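PDB 7C6O: cobalamin biosynthesis protein CobN from Mycobacterium tuberculosis, which serves as the catalytic large subunit of cobaltochelatase, the enzyme that inserts cobalt into hydrogenobyrinic acid a,c-diamide at the expense of ATP during cobalamin synthesis. Local coordinates for residues D1067-D1072 against A1144-Y1149; A1131-G1136 against A1176-F1181; M1160-Y1165 against W1206-P1211; A1189-A1194 against Q1219-T1224. One frame throughout, in Å; residues are numbered along the deposited sequence.

Contact 1: D1067-D1072 against A1144-Y1149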
loop_
_atom_site.group_PDB
_atom_site.type_symbol
_atom_site.label_atom_id
_atom_site.label_comp_id
_atom_site.label_asym_id
_atom_site.label_seq_id
_atom_site.Cartn_x
_atom_site.Cartn_y
_atom_site.Cartn_z
ATOM N N ASP A 1067 -8.538 0.631 15.854
ATOM C CA ASP A 1067 -8.923 -0.681 16.363
ATOM C C ASP A 1067 -9.975 -1.300 15.447
ATOM O O ASP A 1067 -10.361 -0.725 14.425
ATOM C CB ASP A 1067 -9.416 -0.596 17.819
ATOM C CG ASP A 1067 -10.551 0.396 18.010
ATOM O OD1 ASP A 1067 -11.581 0.286 17.311
ATOM O OD2 ASP A 1067 -10.421 1.278 18.891
ATOM N N ILE A 1068 -10.442 -2.495 15.822
ATOM C CA ILE A 1068 -11.316 -3.263 14.939
ATOM C C ILE A 1068 -12.708 -2.666 14.816
ATOM O O ILE A 1068 -13.468 -3.075 13.928
ATOM C CB ILE A 1068 -11.425 -4.731 15.400
ATOM C CG1 ILE A 1068 -12.055 -4.823 16.790
ATOM C CG2 ILE A 1068 -10.057 -5.391 15.382
ATOM C CD1 ILE A 1068 -12.491 -6.232 17.169
ATOM N N ALA A 1069 -13.065 -1.718 15.681
ATOM C CA ALA A 1069 -14.306 -0.968 15.556
ATOM C C ALA A 1069 -14.085 0.408 14.940
ATOM O O ALA A 1069 -15.021 1.214 14.895
ATOM C CB ALA A 1069 -14.984 -0.835 16.922
ATOM N N ASP A 1070 -12.865 0.687 14.465
ATOM C CA ASP A 1070 -12.505 1.954 13.839
ATOM C C ASP A 1070 -12.465 1.893 12.323
ATOM O O ASP A 1070 -12.452 2.948 11.678
ATOM C CB ASP A 1070 -11.125 2.422 14.324
ATOM C CG ASP A 1070 -11.205 3.271 15.559
ATOM O OD1 ASP A 1070 -12.265 3.895 15.777
ATOM O OD2 ASP A 1070 -10.207 3.322 16.309
ATOM N N SER A 1071 -12.416 0.698 11.741
ATOM C CA SER A 1071 -12.325 0.542 10.298
ATOM C C SER A 1071 -13.277 -0.553 9.846
ATOM O O SER A 1071 -13.399 -1.592 10.500
ATOM C CB SER A 1071 -10.901 0.198 9.847
ATOM O OG SER A 1071 -10.869 -0.079 8.456
ATOM N N ASP A 1072 -13.946 -0.308 8.720
ATOM C CA ASP A 1072 -14.880 -1.281 8.171
ATOM C C ASP A 1072 -14.189 -2.555 7.699
ATOM O O ASP A 1072 -14.852 -3.588 7.555
ATOM C CB ASP A 1072 -15.641 -0.661 7.003
ATOM C CG ASP A 1072 -14.711 -0.059 5.969
ATOM O OD1 ASP A 1072 -14.166 1.036 6.226
ATOM O OD2 ASP A 1072 -14.502 -0.697 4.917
ATOM N N ALA A 1144 -20.128 7.891 14.980
ATOM C CA ALA A 1144 -21.135 7.227 14.157
ATOM C C ALA A 1144 -20.545 6.044 13.401
ATOM O O ALA A 1144 -21.207 5.011 13.247
ATOM C CB ALA A 1144 -21.759 8.224 13.181
ATOM N N ALA A 1145 -19.312 6.180 12.908
ATOM C CA ALA A 1145 -18.677 5.068 12.212
ATOM C C ALA A 1145 -18.478 3.885 13.146
ATOM O O ALA A 1145 -18.652 2.728 12.743
ATOM C CB ALA A 1145 -17.342 5.508 11.612
ATOM N N THR A 1146 -18.118 4.159 14.406
ATOM C CA THR A 1146 -17.949 3.089 15.383
ATOM C C THR A 1146 -19.238 2.295 15.559
ATOM O O THR A 1146 -19.206 1.063 15.651
ATOM C CB THR A 1146 -17.482 3.670 16.720
ATOM O OG1 THR A 1146 -16.192 4.275 16.556
ATOM C CG2 THR A 1146 -17.390 2.581 17.784
ATOM N N VAL A 1147 -20.384 2.979 15.593
ATOM C CA VAL A 1147 -21.659 2.270 15.686
ATOM C C VAL A 1147 -21.855 1.369 14.473
ATOM O O VAL A 1147 -22.276 0.213 14.602
ATOM C CB VAL A 1147 -22.822 3.267 15.849
ATOM C CG1 VAL A 1147 -24.151 2.533 15.823
ATOM C CG2 VAL A 1147 -22.672 4.054 17.146
ATOM N N ASP A 1148 -21.542 1.880 13.280
ATOM C CA ASP A 1148 -21.725 1.095 12.062
ATOM C C ASP A 1148 -20.811 -0.123 12.037
ATOM O O ASP A 1148 -21.220 -1.204 11.597
ATOM C CB ASP A 1148 -21.471 1.967 10.830
ATOM C CG ASP A 1148 -22.646 2.869 10.487
ATOM O OD1 ASP A 1148 -23.750 2.665 11.034
ATOM O OD2 ASP A 1148 -22.459 3.790 9.664
ATOM N N TYR A 1149 -19.567 0.030 12.494
ATOM C CA TYR A 1149 -18.613 -1.068 12.397
ATOM C C TYR A 1149 -18.861 -2.116 13.472
ATOM O O TYR A 1149 -18.688 -3.313 13.224
ATOM C CB TYR A 1149 -17.182 -0.528 12.467
ATOM C CG TYR A 1149 -16.891 0.517 11.406
ATOM C CD1 TYR A 1149 -17.615 0.547 10.217
ATOM C CD2 TYR A 1149 -15.906 1.479 11.598
ATOM C CE1 TYR A 1149 -17.365 1.503 9.250
ATOM C CE2 TYR A 1149 -15.647 2.440 10.630
ATOM C CZ TYR A 1149 -16.380 2.445 9.462
ATOM O OH TYR A 1149 -16.130 3.397 8.497
HETATM O O HOH W 1 -16.401 3.380 5.929
#

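Contact 2: A1131-G1136 against A1176-F1181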
loop_
_atom_site.group_PDB
_atom_site.type_symbol
_atom_site.label_atom_id
_atom_site.label_comp_id
_atom_site.label_asym_id
_atom_site.label_seq_id
_atom_site.Cartn_x
_atom_site.Cartn_y
_atom_site.Cartn_z
ATOM N N ALA A 1131 -12.506 13.546 23.811
ATOM C CA ALA A 1131 -11.544 13.923 22.781
ATOM C C ALA A 1131 -12.225 14.147 21.436
ATOM O O ALA A 1131 -11.893 15.096 20.714
ATOM C CB ALA A 1131 -10.458 12.852 22.657
ATOM N N MET A 1132 -13.173 13.282 21.072
ATOM C CA MET A 1132 -13.881 13.482 19.811
ATOM C C MET A 1132 -14.761 14.725 19.855
ATOM O O MET A 1132 -14.937 15.392 18.828
ATOM C CB MET A 1132 -14.714 12.246 19.468
ATOM C CG MET A 1132 -13.902 10.966 19.297
ATOM S SD MET A 1132 -12.693 11.037 17.951
ATOM C CE MET A 1132 -11.175 11.390 18.842
ATOM N N ARG A 1133 -15.305 15.064 21.025
ATOM C CA ARG A 1133 -16.100 16.279 21.140
ATOM C C ARG A 1133 -15.257 17.542 21.035
ATOM O O ARG A 1133 -15.822 18.640 20.987
ATOM C CB ARG A 1133 -16.886 16.280 22.454
ATOM C CG ARG A 1133 -18.054 15.308 22.456
ATOM C CD ARG A 1133 -19.027 15.609 23.580
ATOM N NE ARG A 1133 -18.422 15.409 24.893
ATOM C CZ ARG A 1133 -18.456 14.262 25.563
ATOM N NH1 ARG A 1133 -19.069 13.206 25.044
ATOM N NH2 ARG A 1133 -17.880 14.173 26.752
ATOM N N ARG A 1134 -13.933 17.420 21.002
ATOM C CA ARG A 1134 -13.064 18.543 20.686
ATOM C C ARG A 1134 -12.842 18.709 19.190
ATOM O O ARG A 1134 -12.134 19.634 18.783
ATOM C CB ARG A 1134 -11.707 18.387 21.379
ATOM C CG ARG A 1134 -11.773 18.369 22.895
ATOM C CD ARG A 1134 -10.395 18.549 23.502
ATOM N NE ARG A 1134 -9.484 17.471 23.134
ATOM C CZ ARG A 1134 -9.303 16.371 23.856
ATOM N NH1 ARG A 1134 -9.976 16.200 24.988
ATOM N NH2 ARG A 1134 -8.450 15.441 23.447
ATOM N N HIS A 1135 -13.431 17.844 18.360
ATOM C CA HIS A 1135 -13.131 17.853 16.932
ATOM C C HIS A 1135 -14.385 17.935 16.066
ATOM O O HIS A 1135 -14.350 17.518 14.903
ATOM C CB HIS A 1135 -12.288 16.630 16.563
ATOM C CG HIS A 1135 -10.886 16.702 17.083
ATOM N ND1 HIS A 1135 -9.886 17.393 16.433
ATOM C CD2 HIS A 1135 -10.324 16.196 18.208
ATOM C CE1 HIS A 1135 -8.765 17.300 17.127
ATOM N NE2 HIS A 1135 -9.003 16.579 18.208
ATOM N N GLY A 1136 -15.483 18.456 16.611
ATOM C CA GLY A 1136 -16.613 18.874 15.792
ATOM C C GLY A 1136 -17.160 17.786 14.889
ATOM O O GLY A 1136 -17.396 16.649 15.311
ATOM N N ALA A 1176 -27.405 13.752 27.144
ATOM C CA ALA A 1176 -27.684 15.140 26.784
ATOM C C ALA A 1176 -26.453 15.833 26.212
ATOM O O ALA A 1176 -26.543 16.529 25.193
ATOM C CB ALA A 1176 -28.207 15.902 28.002
ATOM N N GLN A 1177 -25.293 15.649 26.845
ATOM C CA GLN A 1177 -24.090 16.335 26.386
ATOM C C GLN A 1177 -23.672 15.859 25.001
ATOM O O GLN A 1177 -23.334 16.673 24.134
ATOM C CB GLN A 1177 -22.952 16.137 27.387
ATOM C CG GLN A 1177 -21.671 16.869 27.006
ATOM C CD GLN A 1177 -20.560 16.679 28.021
ATOM O OE1 GLN A 1177 -20.694 15.905 28.968
ATOM N NE2 GLN A 1177 -19.454 17.390 27.827
ATOM N N ASN A 1178 -23.688 14.545 24.767
ATOM C CA ASN A 1178 -23.258 14.047 23.466
ATOM C C ASN A 1178 -24.299 14.331 22.392
ATOM O O ASN A 1178 -23.946 14.628 21.245
ATOM C CB ASN A 1178 -22.955 12.553 23.539
ATOM C CG ASN A 1178 -21.891 12.138 22.547
ATOM O OD1 ASN A 1178 -20.733 12.539 22.668
ATOM N ND2 ASN A 1178 -22.276 11.344 21.552
ATOM N N ARG A 1179 -25.587 14.250 22.742
ATOM C CA ARG A 1179 -26.636 14.571 21.778
ATOM C C ARG A 1179 -26.541 16.021 21.317
ATOM O O ARG A 1179 -26.682 16.312 20.124
ATOM C CB ARG A 1179 -28.012 14.301 22.384
ATOM C CG ARG A 1179 -29.149 14.875 21.561
ATOM C CD ARG A 1179 -30.045 13.783 21.024
ATOM N NE ARG A 1179 -31.097 13.429 21.970
ATOM C CZ ARG A 1179 -32.376 13.751 21.814
ATOM N NH1 ARG A 1179 -32.764 14.430 20.743
ATOM N NH2 ARG A 1179 -33.268 13.387 22.723
ATOM N N THR A 1180 -26.318 16.945 22.255
ATOM C CA THR A 1180 -26.147 18.347 21.890
ATOM C C THR A 1180 -24.963 18.532 20.953
ATOM O O THR A 1180 -25.050 19.272 19.965
ATOM C CB THR A 1180 -25.969 19.197 23.149
ATOM O OG1 THR A 1180 -27.179 19.177 23.914
ATOM C CG2 THR A 1180 -25.620 20.636 22.784
ATOM N N PHE A 1181 -23.845 17.867 21.251
ATOM C CA PHE A 1181 -22.676 17.944 20.381
ATOM C C PHE A 1181 -22.978 17.376 19.000
ATOM O O PHE A 1181 -22.643 17.989 17.977
ATOM C CB PHE A 1181 -21.502 17.206 21.028
ATOM C CG PHE A 1181 -20.405 16.853 20.066
ATOM C CD1 PHE A 1181 -19.544 17.828 19.588
ATOM C CD2 PHE A 1181 -20.233 15.546 19.640
ATOM C CE1 PHE A 1181 -18.535 17.508 18.700
ATOM C CE2 PHE A 1181 -19.221 15.219 18.753
ATOM C CZ PHE A 1181 -18.372 16.203 18.284
#

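Contact 3: M1160-Y1165 against W1206-P1211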
loop_
_atom_site.group_PDB
_atom_site.type_symbol
_atom_site.label_atom_id
_atom_site.label_comp_id
_atom_site.label_asym_id
_atom_site.label_seq_id
_atom_site.Cartn_x
_atom_site.Cartn_y
_atom_site.Cartn_z
ATOM N N MET A 1160 -21.695 -8.392 19.625
ATOM C CA MET A 1160 -22.344 -7.492 20.571
ATOM C C MET A 1160 -23.251 -8.261 21.522
ATOM O O MET A 1160 -23.879 -9.253 21.139
ATOM C CB MET A 1160 -23.162 -6.426 19.838
ATOM C CG MET A 1160 -22.337 -5.375 19.109
ATOM S SD MET A 1160 -21.581 -4.164 20.213
ATOM C CE MET A 1160 -22.990 -3.129 20.606
ATOM N N ALA A 1161 -23.303 -7.802 22.768
ATOM C CA ALA A 1161 -24.308 -8.229 23.727
ATOM C C ALA A 1161 -25.316 -7.105 23.919
ATOM O O ALA A 1161 -25.043 -5.942 23.613
ATOM C CB ALA A 1161 -23.674 -8.613 25.071
ATOM N N ASP A 1162 -26.499 -7.465 24.426
ATOM C CA ASP A 1162 -27.554 -6.471 24.600
ATOM C C ASP A 1162 -27.111 -5.341 25.523
ATOM O O ASP A 1162 -27.442 -4.175 25.284
ATOM C CB ASP A 1162 -28.825 -7.131 25.136
ATOM C CG ASP A 1162 -29.648 -7.787 24.044
ATOM O OD1 ASP A 1162 -29.165 -7.869 22.894
ATOM O OD2 ASP A 1162 -30.785 -8.216 24.335
ATOM N N TRP A 1163 -26.347 -5.662 26.574
ATOM C CA TRP A 1163 -25.903 -4.617 27.493
ATOM C C TRP A 1163 -24.975 -3.624 26.804
ATOM O O TRP A 1163 -24.901 -2.458 27.209
ATOM C CB TRP A 1163 -25.224 -5.235 28.725
ATOM C CG TRP A 1163 -23.837 -5.785 28.502
ATOM C CD1 TRP A 1163 -23.500 -7.080 28.232
ATOM C CD2 TRP A 1163 -22.602 -5.055 28.563
ATOM N NE1 TRP A 1163 -22.134 -7.200 28.108
ATOM C CE2 TRP A 1163 -21.561 -5.971 28.308
ATOM C CE3 TRP A 1163 -22.278 -3.714 28.799
ATOM C CZ2 TRP A 1163 -20.222 -5.590 28.283
ATOM C CZ3 TRP A 1163 -20.950 -3.338 28.774
ATOM C CH2 TRP A 1163 -19.938 -4.273 28.513
ATOM N N MET A 1164 -24.278 -4.054 25.752
ATOM C CA MET A 1164 -23.419 -3.130 25.019
ATOM C C MET A 1164 -24.234 -2.202 24.124
ATOM O O MET A 1164 -23.908 -1.017 24.003
ATOM C CB MET A 1164 -22.388 -3.916 24.211
ATOM C CG MET A 1164 -21.551 -4.825 25.093
ATOM S SD MET A 1164 -20.634 -6.093 24.213
ATOM C CE MET A 1164 -19.458 -5.093 23.305
ATOM N N TYR A 1165 -25.298 -2.717 23.500
ATOM C CA TYR A 1165 -26.205 -1.849 22.753
ATOM C C TYR A 1165 -26.864 -0.824 23.666
ATOM O O TYR A 1165 -27.051 0.335 23.279
ATOM C CB TYR A 1165 -27.273 -2.679 22.041
ATOM C CG TYR A 1165 -26.855 -3.250 20.704
ATOM C CD1 TYR A 1165 -26.637 -2.424 19.609
ATOM C CD2 TYR A 1165 -26.710 -4.620 20.530
ATOM C CE1 TYR A 1165 -26.265 -2.947 18.382
ATOM C CE2 TYR A 1165 -26.340 -5.155 19.305
ATOM C CZ TYR A 1165 -26.120 -4.314 18.237
ATOM O OH TYR A 1165 -25.754 -4.844 17.017
ATOM N N TRP A 1206 -29.837 -6.815 18.389
ATOM C CA TRP A 1206 -30.150 -6.321 19.727
ATOM C C TRP A 1206 -31.436 -7.027 20.136
ATOM O O TRP A 1206 -32.525 -6.676 19.675
ATOM C CB TRP A 1206 -30.298 -4.806 19.698
ATOM C CG TRP A 1206 -30.480 -4.143 21.020
ATOM C CD1 TRP A 1206 -30.516 -4.735 22.247
ATOM C CD2 TRP A 1206 -30.649 -2.741 21.242
ATOM N NE1 TRP A 1206 -30.699 -3.784 23.223
ATOM C CE2 TRP A 1206 -30.784 -2.551 22.629
ATOM C CE3 TRP A 1206 -30.696 -1.625 20.399
ATOM C CZ2 TRP A 1206 -30.964 -1.292 23.194
ATOM C CZ3 TRP A 1206 -30.878 -0.375 20.960
ATOM C CH2 TRP A 1206 -31.010 -0.219 22.345
ATOM N N ALA A 1207 -31.312 -8.040 20.998
ATOM C CA ALA A 1207 -32.380 -9.026 21.147
ATOM C C ALA A 1207 -33.558 -8.495 21.956
ATOM O O ALA A 1207 -34.716 -8.694 21.571
ATOM C CB ALA A 1207 -31.831 -10.302 21.790
ATOM N N GLN A 1208 -33.292 -7.839 23.084
ATOM C CA GLN A 1208 -34.336 -7.426 24.023
ATOM C C GLN A 1208 -34.156 -5.968 24.429
ATOM O O GLN A 1208 -33.858 -5.665 25.591
ATOM C CB GLN A 1208 -34.338 -8.330 25.255
ATOM C CG GLN A 1208 -34.766 -9.754 24.976
ATOM C CD GLN A 1208 -34.795 -10.599 26.230
ATOM O OE1 GLN A 1208 -33.798 -10.706 26.946
ATOM N NE2 GLN A 1208 -35.947 -11.196 26.512
ATOM N N PRO A 1209 -34.350 -5.035 23.501
ATOM C CA PRO A 1209 -34.281 -3.619 23.870
ATOM C C PRO A 1209 -35.494 -3.204 24.686
ATOM O O PRO A 1209 -36.602 -3.717 24.504
ATOM C CB PRO A 1209 -34.246 -2.902 22.517
ATOM C CG PRO A 1209 -34.977 -3.819 21.605
ATOM C CD PRO A 1209 -34.679 -5.217 22.074
ATOM N N ALA A 1210 -35.271 -2.270 25.602
ATOM C CA ALA A 1210 -36.376 -1.722 26.370
ATOM C C ALA A 1210 -37.272 -0.887 25.457
ATOM O O ALA A 1210 -36.771 -0.112 24.638
ATOM C CB ALA A 1210 -35.861 -0.865 27.524
ATOM N N PRO A 1211 -38.596 -1.038 25.560
ATOM C CA PRO A 1211 -39.489 -0.216 24.722
ATOM C C PRO A 1211 -39.269 1.280 24.881
ATOM O O PRO A 1211 -39.317 2.012 23.884
ATOM C CB PRO A 1211 -40.887 -0.643 25.189
ATOM C CG PRO A 1211 -40.699 -2.039 25.677
ATOM C CD PRO A 1211 -39.335 -2.068 26.311
HETATM O O HOH W 2 -31.065 -9.028 26.745
#

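Contact 4: A1189-A1194 against Q1219-T1224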
loop_
_atom_site.group_PDB
_atom_site.type_symbol
_atom_site.label_atom_id
_atom_site.label_comp_id
_atom_site.label_asym_id
_atom_site.label_seq_id
_atom_site.Cartn_x
_atom_site.Cartn_y
_atom_site.Cartn_z
ATOM N N ALA A 1189 -24.958 12.397 11.129
ATOM C CA ALA A 1189 -24.393 11.226 11.792
ATOM C C ALA A 1189 -25.259 10.788 12.967
ATOM O O ALA A 1189 -25.393 9.587 13.232
ATOM C CB ALA A 1189 -22.968 11.524 12.253
ATOM N N LEU A 1190 -25.849 11.747 13.686
ATOM C CA LEU A 1190 -26.773 11.403 14.763
ATOM C C LEU A 1190 -27.975 10.639 14.225
ATOM O O LEU A 1190 -28.410 9.649 14.824
ATOM C CB LEU A 1190 -27.226 12.668 15.493
ATOM C CG LEU A 1190 -28.266 12.475 16.600
ATOM C CD1 LEU A 1190 -27.711 11.599 17.712
ATOM C CD2 LEU A 1190 -28.723 13.819 17.153
ATOM N N HIS A 1191 -28.520 11.084 13.091
ATOM C CA HIS A 1191 -29.616 10.364 12.455
ATOM C C HIS A 1191 -29.195 8.949 12.075
ATOM O O HIS A 1191 -29.936 7.986 12.312
ATOM C CB HIS A 1191 -30.091 11.138 11.223
ATOM C CG HIS A 1191 -31.352 10.604 10.619
ATOM N ND1 HIS A 1191 -31.361 9.572 9.705
ATOM C CD2 HIS A 1191 -32.645 10.967 10.791
ATOM C CE1 HIS A 1191 -32.607 9.318 9.345
ATOM N NE2 HIS A 1191 -33.406 10.151 9.989
ATOM N N GLY A 1192 -28.002 8.803 11.496
ATOM C CA GLY A 1192 -27.539 7.483 11.095
ATOM C C GLY A 1192 -27.318 6.547 12.270
ATOM O O GLY A 1192 -27.563 5.342 12.168
ATOM N N MET A 1193 -26.843 7.086 13.398
ATOM C CA MET A 1193 -26.642 6.267 14.592
ATOM C C MET A 1193 -27.965 5.738 15.126
ATOM O O MET A 1193 -28.099 4.544 15.423
ATOM C CB MET A 1193 -25.934 7.072 15.682
ATOM C CG MET A 1193 -24.460 7.302 15.468
ATOM S SD MET A 1193 -23.704 7.971 16.965
ATOM C CE MET A 1193 -24.875 9.243 17.402
ATOM N N ALA A 1194 -28.950 6.627 15.288
ATOM C CA ALA A 1194 -30.259 6.192 15.764
ATOM C C ALA A 1194 -30.880 5.187 14.806
ATOM O O ALA A 1194 -31.466 4.185 15.234
ATOM C CB ALA A 1194 -31.178 7.399 15.949
ATOM N N GLN A 1219 -37.640 9.061 18.647
ATOM C CA GLN A 1219 -37.780 10.499 18.852
ATOM C C GLN A 1219 -36.566 11.251 18.322
ATOM O O GLN A 1219 -36.705 12.319 17.714
ATOM C CB GLN A 1219 -37.992 10.801 20.336
ATOM C CG GLN A 1219 -37.949 12.282 20.688
ATOM C CD GLN A 1219 -39.176 13.042 20.216
ATOM O OE1 GLN A 1219 -40.146 12.449 19.742
ATOM N NE2 GLN A 1219 -39.140 14.363 20.350
ATOM N N VAL A 1220 -35.364 10.710 18.545
ATOM C CA VAL A 1220 -34.154 11.337 18.017
ATOM C C VAL A 1220 -34.213 11.403 16.497
ATOM O O VAL A 1220 -33.871 12.428 15.892
ATOM C CB VAL A 1220 -32.902 10.587 18.509
ATOM C CG1 VAL A 1220 -31.653 11.132 17.836
ATOM C CG2 VAL A 1220 -32.775 10.695 20.027
ATOM N N LEU A 1221 -34.655 10.316 15.856
ATOM C CA LEU A 1221 -34.859 10.329 14.411
ATOM C C LEU A 1221 -35.770 11.477 13.995
ATOM O O LEU A 1221 -35.477 12.204 13.039
ATOM C CB LEU A 1221 -35.457 8.999 13.946
ATOM C CG LEU A 1221 -34.561 7.786 13.716
ATOM C CD1 LEU A 1221 -35.342 6.714 12.970
ATOM C CD2 LEU A 1221 -33.307 8.170 12.949
ATOM N N LEU A 1222 -36.878 11.658 14.716
ATOM C CA LEU A 1222 -37.871 12.656 14.328
ATOM C C LEU A 1222 -37.348 14.074 14.523
ATOM O O LEU A 1222 -37.525 14.930 13.649
ATOM C CB LEU A 1222 -39.156 12.439 15.128
ATOM C CG LEU A 1222 -40.426 13.079 14.567
ATOM C CD1 LEU A 1222 -40.744 12.505 13.194
ATOM C CD2 LEU A 1222 -41.594 12.879 15.519
ATOM N N GLU A 1223 -36.702 14.346 15.662
ATOM C CA GLU A 1223 -36.183 15.687 15.906
ATOM C C GLU A 1223 -35.027 16.024 14.977
ATOM O O GLU A 1223 -34.863 17.187 14.594
ATOM C CB GLU A 1223 -35.737 15.829 17.361
ATOM C CG GLU A 1223 -36.860 15.717 18.371
ATOM C CD GLU A 1223 -36.382 15.935 19.793
ATOM O OE1 GLU A 1223 -35.256 16.446 19.969
ATOM O OE2 GLU A 1223 -37.130 15.592 20.732
ATOM N N THR A 1224 -34.216 15.030 14.608
ATOM C CA THR A 1224 -33.075 15.295 13.738
ATOM C C THR A 1224 -33.525 15.574 12.309
ATOM O O THR A 1224 -32.957 16.439 11.630
ATOM C CB THR A 1224 -32.099 14.123 13.788
ATOM O OG1 THR A 1224 -31.644 13.953 15.136
ATOM C CG2 THR A 1224 -30.904 14.384 12.890
#

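Contact 1: D1067-D1072 against A1144-Y1149
Tyr1149, on helix 1136-1157, lays its ring along the backbone of Ala1069 to Asp1072, and most of the contact can be told from that one side chain. Its CB lies 3.7 Å from Ala1069 O. CG stands anti to the carbonyl carbon (chi1 -56°), and from there the ring runs beside the loop. CD2 comes to 3.4 Å from Ala1069 O and CE2 to 3.4 Å from Asp1070 O, two carbonyl oxygens set round the ring edge close to its plane. On the far rim, CE1 touches Asp1072 CB at 3.6 Å. Asp1072 N is 3.6 Å above the ring plane, over its centre; this buried N-H has no partner in the model. The opposite face is met by Ala1145 O, one helical turn back. At the tip, Tyr1149 OH is 2.6 Å from a water O, and the same water donates to Asp1072 OD1, bridging the segments. Thr1146 CA gives a CA-H...O contact to Ala1069 O, 3.5 Å away. Thr1146 OG1 bonds to Glu1142 O and Arg1122, while Asp1070 forms salt bridges with Arg698 and Arg1122. Asp1067 OD1 accepts from Ala1069 N as an Asx turn, and Ser1071 holds the N-cap position of helix 1072-1089: a turn-rich connection between strand 1056-1061 of an eight-stranded mixed sheet and the helix after it, packed here against helix 1136-1157.

Contact 2: A1131-G1136 against A1176-F1181
Arg1133 crosses from the end of helix 1126-1132 to the first turns of helix 1176-1185 and meets Asn1178, Gln1177 and Phe1181, each in a different way. The hydrogen bond is made by NH1, which donates to Asn1178 OD1 at 3.0 Å with an N-H...O angle of 152°. The oxygen lies in the guanidinium plane, whereas the donor is tilted 23° from the carbonyl plane of the amide. Asn1178 ND2 donates to Tyr1172 O, so the amide is held at both ends and its rotation is fixed. Gln1177, its chain extended, crosses the arginine at about a right angle and brings its CD over one face of the guanidinium, the amide plane clearly tilted to it; Gln1177 NE2 is 3.7 Å from Arg1133 NE. The apolar part is a CH-pi contact, with Arg1133 CG 3.8 Å from the centroid of the Phe1181 ring and over its face. Phe1181 CG is anti to its own backbone N (chi1 162°), which sends the ring out to the turn. There Phe1181 CZ approaches two carbonyl oxygens, Gly1136 O at 3.2 Å and Met1132 O at 3.6 Å; the latter also accepts from His1135 N. The arginine thus spends its aliphatic stem on an aromatic face and its charged end on two amides. The site is a type I beta turn, Met1132 to His1135, joining helix 1126-1132 to helix 1136-1157 and covered by the start of helix 1176-1185.

Contact 3: M1160-Y1165 against W1206-P1211
A carboxylate in the first turn of helix 1162-1174 grips two successive backbone N-H groups of the link between helices 1187-1203 and 1211-1226: Asp1162 takes Ala1207 and Gln1208, one on each oxygen. Ala1207 N donates to Asp1162 OD1 at 2.9 Å, nearly straight at 162°. Gln1208 N donates to OD2 of the same aspartate at 2.8 Å and is more bent, at 143°. Both oxygens are met on their syn sides, with the donors standing somewhat out of the carboxylate plane. CG lies beside the backbone N, anti to the carbonyl carbon (chi1 -82°), which puts both oxygens within reach of the link. A water donates to Asp1162 OD2 and to Gln1208 OE1, which adds a second, indirect tie. Ala1161 holds the N-cap position just before Asp1162, so the carboxylate sits where the start of the helix may stabilise its negative charge. The link itself leads into helix 1211-1226, with Ala1210 at its N-cap. One helical turn on, at Tyr1165, the contact becomes aromatic. Tyr1165 CB lies over the five-membered ring of Trp1206, 3.5 Å from its centroid, and in return Trp1206 CB lies over one face of the Tyr1165 ring, 4.0 Å from that centroid. The ring planes are nearly parallel, but the rings are so displaced that they hardly cover each other; the CB groups do the stacking. Pro1209 CB covers the other face of the indole, and Met1160 CE the other face of the tyrosine ring. Asp1162 OD1 reaches the indole edge, 3.5 Å from Trp1206 CD1. Tyr1165 OH is hydrogen-bonded to Asp1154, in helix 1136-1157.

Contact 4: A1189-A1194 against Q1219-T1224
Segments 1189-1194 and 1219-1224 are both helical and run nearly antiparallel, their N-to-C directions 154° apart and their axes 9.0 Å apart at closest approach; they belong to consecutive helices, 1187-1203 and 1211-1226, which form a helical hairpin at the C-terminal end of the chain. His1191 and Leu1221 have the nearest CA atoms. Leu1221 CD2 makes several of the contacts. It sits over the centre of one face of the His1191 imidazole, 3.6 Å from the ring centroid, and also touches His1191 O at 3.4 Å and Ala1194 CB at 3.8 Å. With CG anti to the backbone N (chi1 -171°), His1191 swings its ring beside the facing helix. Thr1224 CG2 meets His1191 CB at 3.7 Å. Leu1190 CG packs on Val1220 CG1, 3.8 Å away, the two side chains at roughly a right angle, while Leu1190 CD2 touches Thr1224 OG1. That hydroxyl donates back to Val1220 O at 2.8 Å, and Thr1224 N reaches the same oxygen from the opposite face of its plane. Between the segments themselves the contact is van der Waals and CH-pi; the polar tie, His1191 NE2 to Glu1225, lies just beyond them, and this carboxylate could well favour a protonated imidazole.

From the N terminus, 1067-1072 opens contact 1 and 1131-1136 opens contact 2 before 1144-1149 closes contact 1. Contact 3 opens at 1160-1165, contact 2 closes at 1176-1181, contact 4 opens at 1189-1194, and contacts 3 and 4 then close in turn. Each contact thus crosses the next and none nests; contacts 1 and 3, 1 and 4, and 2 and 4 are in series. The overlapping loops weave the C-terminal helices together, and contact 1 ties them to the sheet through the loop after strand 1056-1061. Contact 4 touches contact 1 through Ala1144 and Ala1189, and contact 2 through the Arg1179-Glu1223 salt bridge.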